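Local atomic coordinates of glycosyl transferase (PDB entry 5TZJ), a protein that belongs to glycosyl transferase family 2 and holds uridine-diphosphate-N-acetylglucosamine in a pocket of its mixed alpha/beta domain. Residues S4-T9 and K80-E85; F86-D91 and T154-T159; V115-M120 and K184-A189. All blocks are in the same frame, centred on the assembly; numbering follows the deposited sequence.

Interaction 1: S4-T9 and K80-E85. With UD1 (uridine-diphosphate-N-acetylglucosamine), chain C.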
loop_
_atom_site.group_PDB
_atom_site.type_symbol
_atom_site.label_atom_id
_atom_site.label_comp_id
_atom_site.label_asym_id
_atom_site.label_seq_id
_atom_site.Cartn_x
_atom_site.Cartn_y
_atom_site.Cartn_z
ATOM N N SER A 4 10.088 13.944 10.665
ATOM C CA SER A 4 10.971 13.959 9.523
ATOM C C SER A 4 10.084 13.717 8.320
ATOM O O SER A 4 9.414 12.676 8.247
ATOM C CB SER A 4 12.071 12.900 9.628
ATOM O OG SER A 4 12.843 13.049 10.800
ATOM N N VAL A 5 10.027 14.692 7.417
ATOM C CA VAL A 5 9.268 14.537 6.177
ATOM C C VAL A 5 10.189 13.922 5.128
ATOM O O VAL A 5 11.195 14.536 4.740
ATOM C CB VAL A 5 8.728 15.889 5.704
ATOM C CG1 VAL A 5 7.908 15.688 4.433
ATOM C CG2 VAL A 5 7.920 16.528 6.844
ATOM N N ILE A 6 9.863 12.721 4.661
ATOM C CA ILE A 6 10.777 11.988 3.780
ATOM C C ILE A 6 10.241 12.045 2.350
ATOM O O ILE A 6 9.112 11.614 2.082
ATOM C CB ILE A 6 10.976 10.544 4.271
ATOM C CG1 ILE A 6 11.854 10.561 5.540
ATOM C CG2 ILE A 6 11.536 9.642 3.134
ATOM C CD1 ILE A 6 11.967 9.236 6.261
ATOM N N VAL A 7 11.073 12.525 1.428
ATOM C CA VAL A 7 10.711 12.805 0.040
ATOM C C VAL A 7 11.707 12.117 -0.873
ATOM O O VAL A 7 12.847 12.582 -0.997
ATOM C CB VAL A 7 10.724 14.319 -0.253
ATOM C CG1 VAL A 7 10.303 14.583 -1.720
ATOM C CG2 VAL A 7 9.835 15.060 0.745
ATOM N N PRO A 8 11.348 11.014 -1.519
ATOM C CA PRO A 8 12.219 10.487 -2.583
ATOM C C PRO A 8 11.968 11.287 -3.852
ATOM O O PRO A 8 10.818 11.549 -4.200
ATOM C CB PRO A 8 11.764 9.027 -2.740
ATOM C CG PRO A 8 10.175 9.072 -2.344
ATOM C CD PRO A 8 10.117 10.259 -1.308
ATOM N N THR A 9 13.030 11.685 -4.563
ATOM C CA THR A 9 12.826 12.423 -5.813
ATOM C C THR A 9 13.471 11.706 -7.002
ATOM O O THR A 9 14.492 11.014 -6.851
ATOM C CB THR A 9 13.393 13.859 -5.733
ATOM O OG1 THR A 9 14.812 13.805 -5.531
ATOM C CG2 THR A 9 12.752 14.632 -4.565
ATOM N N LYS A 80 16.974 6.097 7.504
ATOM C CA LYS A 80 18.162 5.979 8.349
ATOM C C LYS A 80 18.675 7.346 8.809
ATOM O O LYS A 80 19.084 7.491 9.965
ATOM C CB LYS A 80 19.251 5.203 7.612
ATOM C CG LYS A 80 19.107 3.689 7.775
ATOM C CD LYS A 80 19.262 2.934 6.455
ATOM C CE LYS A 80 18.932 1.437 6.628
ATOM N NZ LYS A 80 18.442 0.762 5.376
ATOM N N GLN A 81 18.659 8.360 7.926
ATOM C CA GLN A 81 19.119 9.708 8.284
ATOM C C GLN A 81 18.154 10.424 9.206
ATOM O O GLN A 81 18.551 11.355 9.909
ATOM C CB GLN A 81 19.319 10.573 7.030
ATOM C CG GLN A 81 20.421 10.100 6.067
ATOM C CD GLN A 81 20.338 10.744 4.671
ATOM O OE1 GLN A 81 19.369 11.421 4.342
ATOM N NE2 GLN A 81 21.367 10.515 3.848
ATOM N N ALA A 82 16.894 10.005 9.212
ATOM C CA ALA A 82 15.831 10.729 9.893
ATOM C C ALA A 82 16.032 10.756 11.402
ATOM O O ALA A 82 16.275 9.720 12.032
ATOM C CB ALA A 82 14.492 10.076 9.547
ATOM N N GLU A 83 15.865 11.946 11.982
ATOM C CA GLU A 83 15.972 12.154 13.413
ATOM C C GLU A 83 14.651 12.524 14.082
ATOM O O GLU A 83 14.623 12.650 15.309
ATOM C CB GLU A 83 17.016 13.241 13.693
ATOM C CG GLU A 83 18.442 12.759 13.524
ATOM C CD GLU A 83 19.474 13.826 13.889
ATOM O OE1 GLU A 83 19.744 14.708 13.037
ATOM O OE2 GLU A 83 19.997 13.780 15.031
ATOM N N GLY A 84 13.561 12.708 13.327
ATOM C CA GLY A 84 12.302 13.086 13.949
ATOM C C GLY A 84 11.693 11.955 14.760
ATOM O O GLY A 84 11.965 10.778 14.525
ATOM N N GLU A 85 10.866 12.318 15.761
ATOM C CA GLU A 85 10.202 11.281 16.559
ATOM C C GLU A 85 9.232 10.454 15.702
ATOM O O GLU A 85 9.024 9.263 15.969
ATOM C CB GLU A 85 9.477 11.896 17.755
ATOM C CG GLU A 85 9.058 10.867 18.817
ATOM C CD GLU A 85 8.456 11.481 20.082
ATOM O OE1 GLU A 85 7.720 12.492 19.986
ATOM O OE2 GLU A 85 8.725 10.939 21.180
HETATM C "C1'" UD1 C . 1.966 5.572 -5.761
HETATM C "C2'" UD1 C . 2.097 5.697 -4.248
HETATM C "C3'" UD1 C . 3.554 5.830 -3.958
HETATM C "C4'" UD1 C . 4.158 4.494 -4.215
HETATM C "C5'" UD1 C . 4.143 4.266 -5.728
HETATM C "C6'" UD1 C . 4.706 2.916 -6.067
HETATM C "C7'" UD1 C . -0.046 6.640 -3.344
HETATM C "C8'" UD1 C . -0.661 5.258 -3.474
HETATM N "N2'" UD1 C . 1.320 6.863 -3.746
HETATM O "O1'" UD1 C . 2.393 6.774 -6.287
HETATM O "O3'" UD1 C . 3.809 6.326 -2.613
HETATM O "O4'" UD1 C . 5.473 4.449 -3.698
HETATM O "O5'" UD1 C . 2.753 4.373 -6.249
HETATM O "O6'" UD1 C . 4.193 1.952 -5.180
HETATM O "O7'" UD1 C . -0.674 7.552 -2.938
HETATM N N1 UD1 C . 10.748 7.790 -7.248
HETATM C C2 UD1 C . 12.160 7.485 -6.879
HETATM N N3 UD1 C . 13.011 6.631 -7.765
HETATM C C4 UD1 C . 12.427 6.093 -8.990
HETATM C C5 UD1 C . 10.998 6.381 -9.344
HETATM C C6 UD1 C . 10.168 7.231 -8.458
HETATM O O2 UD1 C . 12.605 7.927 -5.889
HETATM O O4 UD1 C . 13.102 5.417 -9.695
HETATM C C1B UD1 C . 9.949 8.569 -6.337
HETATM C C2B UD1 C . 9.053 9.730 -7.039
HETATM O "O2'" UD1 C . 9.903 10.923 -7.266
HETATM C C3B UD1 C . 8.041 9.916 -6.192
HETATM C C4B UD1 C . 7.811 8.556 -5.501
HETATM O O4B UD1 C . 9.083 7.731 -5.769
HETATM O O3B UD1 C . 8.413 10.870 -5.086
HETATM C C5B UD1 C . 6.707 7.808 -6.005
HETATM O O5B UD1 C . 6.884 7.568 -7.375
HETATM P PA UD1 C . 5.623 7.975 -8.358
HETATM O O1A UD1 C . 6.061 7.951 -9.800
HETATM O O2A UD1 C . 5.076 9.333 -7.960
HETATM O O3A UD1 C . 4.485 6.802 -8.027
HETATM P PB UD1 C . 2.849 6.983 -7.863
HETATM O O1B UD1 C . 2.333 8.335 -8.305
HETATM O O2B UD1 C . 2.357 5.915 -8.827
#
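With OG anti to its carbonyl carbon and beside the backbone N (chi1 -57°), Ser4 offers its hydroxyl to the turn after helix 72-81, where Gly84 N donates to Ser4 OG at 2.6 Å. The bond is short but bent, the angle at the hydrogen being 143°. Ser4 OG has a second partner in the carboxylate oxygen OE2 of Glu34, which also takes the backbone N of Glu83, so that Glu34 OE2 bridges the strand's serine and the turn. Serine suits the place, being small and able to accept from one neighbour while bonding to a second through the same oxygen. Gly84 suits its own: without a side chain, its backbone can lie close against the strand, Ser4 CA to Gly84 CA 4.7 Å.

Just before it, Ala82, the first residue to leave helical geometry, presents its methyl to the strand. Ala82 CB lies 3.7 Å from Ser4 CB, and 4.2 Å from Ile6 CD1. Ile6 extends in that direction because its outer torsion is nearly straight (chi2 171°), and its branched aliphatic chain fills the buried layer between strand and helix; it also touches Ala78.

At the other end of the strand the bound uridine-diphosphate-N-acetylglucosamine takes over. Its ribose hydroxyl O3B donates to Pro8 O at 2.7 Å, and O2' makes a longer hydrogen bond to the same oxygen, Pro8 O, at 3.3 Å; the ring atom Pro8 CB lies 3.4 Å from the uracil oxygen O2. Helix 72-81 returns across the parallel sheet from strand 59-63 to strand 86-89. This is the beta-alpha-beta crossover of a Rossmann-like, nucleotide-binding GT-A domain, whose first strand delivers the ligand-binding residues at its C-terminal end.

Interaction 2: F86-D91 and T154-T159. With UD1 (uridine-diphosphate-N-acetylglucosamine), chain C.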
loop_
_atom_site.group_PDB
_atom_site.type_symbol
_atom_site.label_atom_id
_atom_site.label_comp_id
_atom_site.label_asym_id
_atom_site.label_seq_id
_atom_site.Cartn_x
_atom_site.Cartn_y
_atom_site.Cartn_z
ATOM N N PHE A 86 8.672 11.074 14.663
ATOM C CA PHE A 86 7.753 10.479 13.708
ATOM C C PHE A 86 8.243 10.758 12.297
ATOM O O PHE A 86 8.882 11.788 12.063
ATOM C CB PHE A 86 6.366 11.081 13.909
ATOM C CG PHE A 86 5.695 10.598 15.160
ATOM C CD1 PHE A 86 5.869 11.260 16.361
ATOM C CD2 PHE A 86 4.930 9.452 15.134
ATOM C CE1 PHE A 86 5.277 10.786 17.507
ATOM C CE2 PHE A 86 4.336 8.976 16.272
ATOM C CZ PHE A 86 4.509 9.645 17.459
ATOM N N VAL A 87 7.913 9.871 11.344
ATOM C CA VAL A 87 8.161 10.183 9.946
ATOM C C VAL A 87 6.853 10.332 9.183
ATOM O O VAL A 87 5.831 9.686 9.473
ATOM C CB VAL A 87 9.078 9.166 9.235
ATOM C CG1 VAL A 87 10.459 9.114 9.921
ATOM C CG2 VAL A 87 8.456 7.793 9.171
ATOM N N LEU A 88 6.906 11.197 8.167
ATOM C CA LEU A 88 5.841 11.337 7.180
ATOM C C LEU A 88 6.469 11.209 5.807
ATOM O O LEU A 88 7.393 11.959 5.484
ATOM C CB LEU A 88 5.137 12.684 7.294
ATOM C CG LEU A 88 4.186 13.053 6.152
ATOM C CD1 LEU A 88 3.000 12.084 6.023
ATOM C CD2 LEU A 88 3.695 14.525 6.386
ATOM N N PHE A 89 5.972 10.270 5.011
ATOM C CA PHE A 89 6.428 10.098 3.640
ATOM C C PHE A 89 5.531 10.891 2.693
ATOM O O PHE A 89 4.313 10.708 2.675
ATOM C CB PHE A 89 6.425 8.618 3.236
ATOM C CG PHE A 89 7.326 7.759 4.068
ATOM C CD1 PHE A 89 8.710 7.640 3.751
ATOM C CD2 PHE A 89 6.844 7.129 5.194
ATOM C CE1 PHE A 89 9.546 6.848 4.533
ATOM C CE2 PHE A 89 7.674 6.325 5.977
ATOM C CZ PHE A 89 9.029 6.188 5.647
ATOM N N VAL A 90 6.132 11.766 1.900
ATOM C CA VAL A 90 5.399 12.503 0.879
ATOM C C VAL A 90 6.115 12.327 -0.442
ATOM O O VAL A 90 7.323 12.590 -0.532
ATOM C CB VAL A 90 5.306 14.002 1.198
ATOM C CG1 VAL A 90 4.370 14.659 0.169
ATOM C CG2 VAL A 90 4.847 14.181 2.609
ATOM N N ASP A 91 5.365 11.977 -1.468
ATOM C CA ASP A 91 5.949 11.829 -2.790
ATOM C C ASP A 91 6.125 13.170 -3.478
ATOM O O ASP A 91 5.427 14.156 -3.185
ATOM C CB ASP A 91 5.100 10.906 -3.641
ATOM C CG ASP A 91 5.176 9.488 -3.148
ATOM O OD1 ASP A 91 6.155 9.176 -2.401
ATOM O OD2 ASP A 91 4.286 8.710 -3.516
ATOM N N THR A 154 1.975 7.116 2.628
ATOM C CA THR A 154 1.678 8.552 2.812
ATOM C C THR A 154 0.894 8.775 4.108
ATOM O O THR A 154 -0.231 9.283 4.120
ATOM C CB THR A 154 0.883 9.051 1.614
ATOM O OG1 THR A 154 -0.324 8.256 1.511
ATOM C CG2 THR A 154 1.706 8.865 0.351
ATOM N N LYS A 155 1.518 8.322 5.195
ATOM C CA LYS A 155 0.988 8.301 6.548
ATOM C C LYS A 155 2.117 8.721 7.482
ATOM O O LYS A 155 3.279 8.859 7.076
ATOM C CB LYS A 155 0.474 6.904 6.931
ATOM C CG LYS A 155 -0.521 6.293 5.890
ATOM C CD LYS A 155 -0.716 4.785 6.120
ATOM C CE LYS A 155 -1.939 4.238 5.318
ATOM N NZ LYS A 155 -1.747 4.433 3.867
ATOM N N ILE A 156 1.768 8.900 8.750
ATOM C CA ILE A 156 2.728 9.231 9.784
ATOM C C ILE A 156 3.014 7.981 10.601
ATOM O O ILE A 156 2.077 7.305 11.093
ATOM C CB ILE A 156 2.196 10.381 10.658
ATOM C CG1 ILE A 156 2.043 11.628 9.778
ATOM C CG2 ILE A 156 3.128 10.670 11.866
ATOM C CD1 ILE A 156 1.531 12.852 10.548
ATOM N N TYR A 157 4.314 7.683 10.774
ATOM C CA TYR A 157 4.754 6.494 11.497
ATOM C C TYR A 157 5.724 6.889 12.596
ATOM O O TYR A 157 6.608 7.721 12.374
ATOM C CB TYR A 157 5.452 5.512 10.616
ATOM C CG TYR A 157 4.726 5.115 9.347
ATOM C CD1 TYR A 157 4.170 3.839 9.242
ATOM C CD2 TYR A 157 4.613 5.983 8.250
ATOM C CE1 TYR A 157 3.528 3.435 8.095
ATOM C CE2 TYR A 157 3.958 5.576 7.075
ATOM C CZ TYR A 157 3.437 4.292 7.006
ATOM O OH TYR A 157 2.793 3.828 5.878
ATOM N N ARG A 158 5.590 6.262 13.774
ATOM C CA ARG A 158 6.563 6.520 14.827
ATOM C C ARG A 158 7.906 5.962 14.384
ATOM O O ARG A 158 7.985 4.802 13.963
ATOM C CB ARG A 158 6.139 5.884 16.146
ATOM C CG ARG A 158 7.089 6.227 17.327
ATOM C CD ARG A 158 6.628 5.476 18.573
ATOM N NE ARG A 158 5.295 5.912 18.984
ATOM C CZ ARG A 158 5.067 6.972 19.774
ATOM N NH1 ARG A 158 6.087 7.702 20.221
ATOM N NH2 ARG A 158 3.820 7.311 20.106
ATOM N N THR A 159 8.960 6.787 14.471
ATOM C CA THR A 159 10.248 6.376 13.915
ATOM C C THR A 159 10.785 5.122 14.614
ATOM O O THR A 159 11.282 4.197 13.955
ATOM C CB THR A 159 11.242 7.548 13.994
ATOM O OG1 THR A 159 10.665 8.693 13.342
ATOM C CG2 THR A 159 12.592 7.190 13.326
HETATM C "C1'" UD1 C . 1.966 5.572 -5.761
HETATM C "C2'" UD1 C . 2.097 5.697 -4.248
HETATM C "C3'" UD1 C . 3.554 5.830 -3.958
HETATM C "C4'" UD1 C . 4.158 4.494 -4.215
HETATM C "C5'" UD1 C . 4.143 4.266 -5.728
HETATM C "C6'" UD1 C . 4.706 2.916 -6.067
HETATM C "C7'" UD1 C . -0.046 6.640 -3.344
HETATM C "C8'" UD1 C . -0.661 5.258 -3.474
HETATM N "N2'" UD1 C . 1.320 6.863 -3.746
HETATM O "O1'" UD1 C . 2.393 6.774 -6.287
HETATM O "O3'" UD1 C . 3.809 6.326 -2.613
HETATM O "O4'" UD1 C . 5.473 4.449 -3.698
HETATM O "O5'" UD1 C . 2.753 4.373 -6.249
HETATM O "O6'" UD1 C . 4.193 1.952 -5.180
HETATM O "O7'" UD1 C . -0.674 7.552 -2.938
HETATM N N1 UD1 C . 10.748 7.790 -7.248
HETATM C C2 UD1 C . 12.160 7.485 -6.879
HETATM N N3 UD1 C . 13.011 6.631 -7.765
HETATM C C4 UD1 C . 12.427 6.093 -8.990
HETATM C C5 UD1 C . 10.998 6.381 -9.344
HETATM C C6 UD1 C . 10.168 7.231 -8.458
HETATM O O2 UD1 C . 12.605 7.927 -5.889
HETATM O O4 UD1 C . 13.102 5.417 -9.695
HETATM C C1B UD1 C . 9.949 8.569 -6.337
HETATM C C2B UD1 C . 9.053 9.730 -7.039
HETATM O "O2'" UD1 C . 9.903 10.923 -7.266
HETATM C C3B UD1 C . 8.041 9.916 -6.192
HETATM C C4B UD1 C . 7.811 8.556 -5.501
HETATM O O4B UD1 C . 9.083 7.731 -5.769
HETATM O O3B UD1 C . 8.413 10.870 -5.086
HETATM C C5B UD1 C . 6.707 7.808 -6.005
HETATM O O5B UD1 C . 6.884 7.568 -7.375
HETATM P PA UD1 C . 5.623 7.975 -8.358
HETATM O O1A UD1 C . 6.061 7.951 -9.800
HETATM O O2A UD1 C . 5.076 9.333 -7.960
HETATM O O3A UD1 C . 4.485 6.802 -8.027
HETATM P PB UD1 C . 2.849 6.983 -7.863
HETATM O O1B UD1 C . 2.333 8.335 -8.305
HETATM O O2B UD1 C . 2.357 5.915 -8.827
#
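An antiparallel strand pair, Phe86-Phe89 against Ile156-Arg158, extends the otherwise parallel part of the central sheet. Val87 and Tyr157 form the hydrogen-bonded pair, exchanging two nearly straight bonds: Val87 N to Tyr157 O at 2.7 Å and Tyr157 N to Val87 O at 2.8 Å. On the face with Leu88, apolar chains meet beneath helix 100-111: Leu88 CD1 lies 3.9 Å from Ile156 CG1, and Ile156 CG2 comes against Phe86 CB.

Phe86 also packs against Arg158. Its ring is inclined by 58° to the guanidinium plane, and Phe86 CZ sits over the centre of one face of the guanidinium, 3.6 Å from Arg158 CZ. The bend at chi3 (-63°) turns the guanidinium so that one of its faces meets Phe86 CZ, while Asp114 takes its NE in a salt bridge; a long aliphatic stem with a flat, charged head suits a partly exposed position at the end of the strand.

The pairing is part of the GT-A fold, where the strand of residues 86-89 runs into the DXD motif that begins at Asp91. On the opposite face, Phe89 meets Tyr157 obliquely, planes 73° apart, with Tyr157 CD2 at the phenylalanine's edge and 3.8 Å from Phe89 CE2. Tyrosine can fill this aromatic core, shared with Phe181, while its OH bonds to Thr182. Beyond the strand, Asp91 divides its carboxylate: OD2 accepts from the sugar hydroxyl O3' of uridine-diphosphate-N-acetylglucosamine at 2.6 Å, and OD1 forms a salt bridge with Arg75.

Interaction 3: V115-M120 and K184-A189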
loop_
_atom_site.group_PDB
_atom_site.type_symbol
_atom_site.label_atom_id
_atom_site.label_comp_id
_atom_site.label_asym_id
_atom_site.label_seq_id
_atom_site.Cartn_x
_atom_site.Cartn_y
_atom_site.Cartn_z
ATOM N N VAL A 115 0.935 4.747 14.453
ATOM C CA VAL A 115 0.701 4.968 13.035
ATOM C C VAL A 115 -0.496 5.895 12.946
ATOM O O VAL A 115 -1.544 5.612 13.540
ATOM C CB VAL A 115 0.448 3.632 12.284
ATOM C CG1 VAL A 115 -0.007 3.846 10.846
ATOM C CG2 VAL A 115 1.680 2.750 12.353
ATOM N N LEU A 116 -0.354 7.010 12.235
ATOM C CA LEU A 116 -1.461 7.957 12.095
ATOM C C LEU A 116 -1.801 8.066 10.616
ATOM O O LEU A 116 -0.999 8.568 9.824
ATOM C CB LEU A 116 -1.119 9.329 12.683
ATOM C CG LEU A 116 -2.139 10.473 12.566
ATOM C CD1 LEU A 116 -3.564 10.150 13.152
ATOM C CD2 LEU A 116 -1.613 11.717 13.228
ATOM N N LEU A 117 -2.985 7.601 10.254
ATOM C CA LEU A 117 -3.502 7.808 8.911
ATOM C C LEU A 117 -4.020 9.229 8.835
ATOM O O LEU A 117 -4.658 9.702 9.777
ATOM C CB LEU A 117 -4.638 6.812 8.601
ATOM C CG LEU A 117 -4.196 5.391 8.225
ATOM C CD1 LEU A 117 -3.770 4.582 9.437
ATOM C CD2 LEU A 117 -5.255 4.640 7.409
ATOM N N ILE A 118 -3.767 9.906 7.712
ATOM C CA ILE A 118 -4.251 11.268 7.523
ATOM C C ILE A 118 -5.038 11.336 6.225
ATOM O O ILE A 118 -4.652 10.732 5.218
ATOM C CB ILE A 118 -3.107 12.289 7.539
ATOM C CG1 ILE A 118 -2.046 11.927 6.480
ATOM C CG2 ILE A 118 -2.524 12.408 8.948
ATOM C CD1 ILE A 118 -0.948 12.997 6.395
ATOM N N LYS A 119 -6.175 12.020 6.271
ATOM C CA LYS A 119 -7.126 11.957 5.171
ATOM C C LYS A 119 -6.496 12.498 3.894
ATOM O O LYS A 119 -5.835 13.540 3.902
ATOM C CB LYS A 119 -8.399 12.751 5.517
ATOM C CG LYS A 119 -9.394 12.766 4.375
ATOM C CD LYS A 119 -10.539 13.720 4.623
ATOM C CE LYS A 119 -11.377 13.305 5.782
ATOM N NZ LYS A 119 -12.457 14.330 6.046
ATOM N N MET A 120 -6.715 11.795 2.787
ATOM C CA MET A 120 -6.152 12.216 1.516
ATOM C C MET A 120 -7.223 12.821 0.613
ATOM O O MET A 120 -8.424 12.592 0.782
ATOM C CB MET A 120 -5.466 11.042 0.815
ATOM C CG MET A 120 -4.696 10.106 1.737
ATOM S SD MET A 120 -4.265 8.564 0.881
ATOM C CE MET A 120 -3.335 9.272 -0.486
ATOM N N LYS A 184 3.600 -4.408 7.690
ATOM C CA LYS A 184 4.505 -4.580 8.826
ATOM C C LYS A 184 4.263 -3.510 9.889
ATOM O O LYS A 184 4.225 -3.809 11.091
ATOM C CB LYS A 184 5.975 -4.519 8.363
ATOM C CG LYS A 184 6.545 -5.801 7.718
ATOM C CD LYS A 184 7.992 -5.570 7.180
ATOM C CE LYS A 184 8.615 -6.840 6.544
ATOM N NZ LYS A 184 9.985 -6.647 5.936
ATOM N N ALA A 185 4.134 -2.252 9.471
ATOM C CA ALA A 185 3.929 -1.194 10.465
ATOM C C ALA A 185 2.587 -1.387 11.164
ATOM O O ALA A 185 2.481 -1.206 12.381
ATOM C CB ALA A 185 3.985 0.188 9.809
ATOM N N TYR A 186 1.553 -1.777 10.409
ATOM C CA TYR A 186 0.262 -2.059 11.047
ATOM C C TYR A 186 0.389 -3.199 12.049
ATOM O O TYR A 186 -0.116 -3.116 13.185
ATOM C CB TYR A 186 -0.784 -2.421 9.998
ATOM C CG TYR A 186 -1.372 -1.299 9.148
ATOM C CD1 TYR A 186 -1.364 0.004 9.565
ATOM C CD2 TYR A 186 -1.987 -1.597 7.922
ATOM C CE1 TYR A 186 -1.961 1.022 8.757
ATOM C CE2 TYR A 186 -2.601 -0.629 7.134
ATOM C CZ TYR A 186 -2.579 0.690 7.556
ATOM O OH TYR A 186 -3.162 1.639 6.743
ATOM N N LEU A 187 1.033 -4.294 11.636
ATOM C CA LEU A 187 1.113 -5.484 12.483
ATOM C C LEU A 187 1.885 -5.233 13.795
ATOM O O LEU A 187 1.625 -5.895 14.805
ATOM C CB LEU A 187 1.741 -6.629 11.686
ATOM C CG LEU A 187 0.867 -7.332 10.614
ATOM C CD1 LEU A 187 1.709 -8.215 9.689
ATOM C CD2 LEU A 187 -0.307 -8.161 11.224
ATOM N N ASN A 188 2.840 -4.306 13.806
ATOM C CA ASN A 188 3.671 -4.069 14.979
ATOM C C ASN A 188 3.195 -2.926 15.867
ATOM O O ASN A 188 3.708 -2.781 16.981
ATOM C CB ASN A 188 5.122 -3.774 14.547
ATOM C CG ASN A 188 5.845 -5.027 14.127
ATOM O OD1 ASN A 188 6.268 -5.828 14.972
ATOM N ND2 ASN A 188 5.965 -5.230 12.823
ATOM N N ALA A 189 2.250 -2.112 15.419
ATOM C CA ALA A 189 1.944 -0.898 16.151
ATOM C C ALA A 189 1.046 -1.236 17.329
ATOM O O ALA A 189 0.215 -2.136 17.255
ATOM C CB ALA A 189 1.254 0.126 15.251
#
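Tyr186 turns one edge of its ring toward Val115 and Leu117, two residues whose side chains rise from the same side of the strand. Both cross the tyrosine at about a right angle. Val115 CG1 lies 4.0 Å from Tyr186 CE1, near the plane of the ring, and Leu117 CD1 approaches the same CE1 at 4.1 Å. Leucine's second branch goes on to the phenol end, with Leu117 CD2 3.7 Å from Tyr186 OH. The ring presents this edge because it is swung well away from the perpendicular (chi2 -23°). Tyrosine fits such a border: its ring packs against methyl groups while its buried hydroxyl is satisfied by the carbonyl oxygen of Thr150.

The forked valine serves two neighbours. Its other branch turns to the helix backbone and the small residues there, Val115 CG2 standing 3.9 Å from Ala189 CB and 4.3 Å from Ala185 CB. Ala185 in the helix and Ala189 just past its end have only a methyl each, so the valine can come close. Asn188 folds back, its ND2 donating to Lys184 O at 2.8 Å; its backbone N bonds to that oxygen too, from the opposite face of the carbonyl plane.

The axes of strand 115-118 and helix 184-188 pass 10.0 Å apart, their N-to-C directions 125° apart. This is the helix-on-sheet packing of an alpha/beta domain, here helix 177-188 covering strand 115-122 and its parallel neighbour 192-195.

From the N terminus, the strand of residues 4-9 is met first by residues 80-85, closing a loop that takes in two further strands of the parallel sheet. Interaction 1 is complete before interaction 2 opens, but the chain runs straight from one into the other, and the strands of residues 4-9 and 86-89 are sheet neighbours. Interactions 2 and 3 cross: residues 115-120 lie inside the loop closed by 86-91 and 154-159, and their partner 184-189 lies beyond it. Ile156 O and Leu116 N join these two contacts through adjacent strands. The three contacts together tie the parallel strands that meet the ligand to strands 156-158 and 115-122 and to helix 177-188.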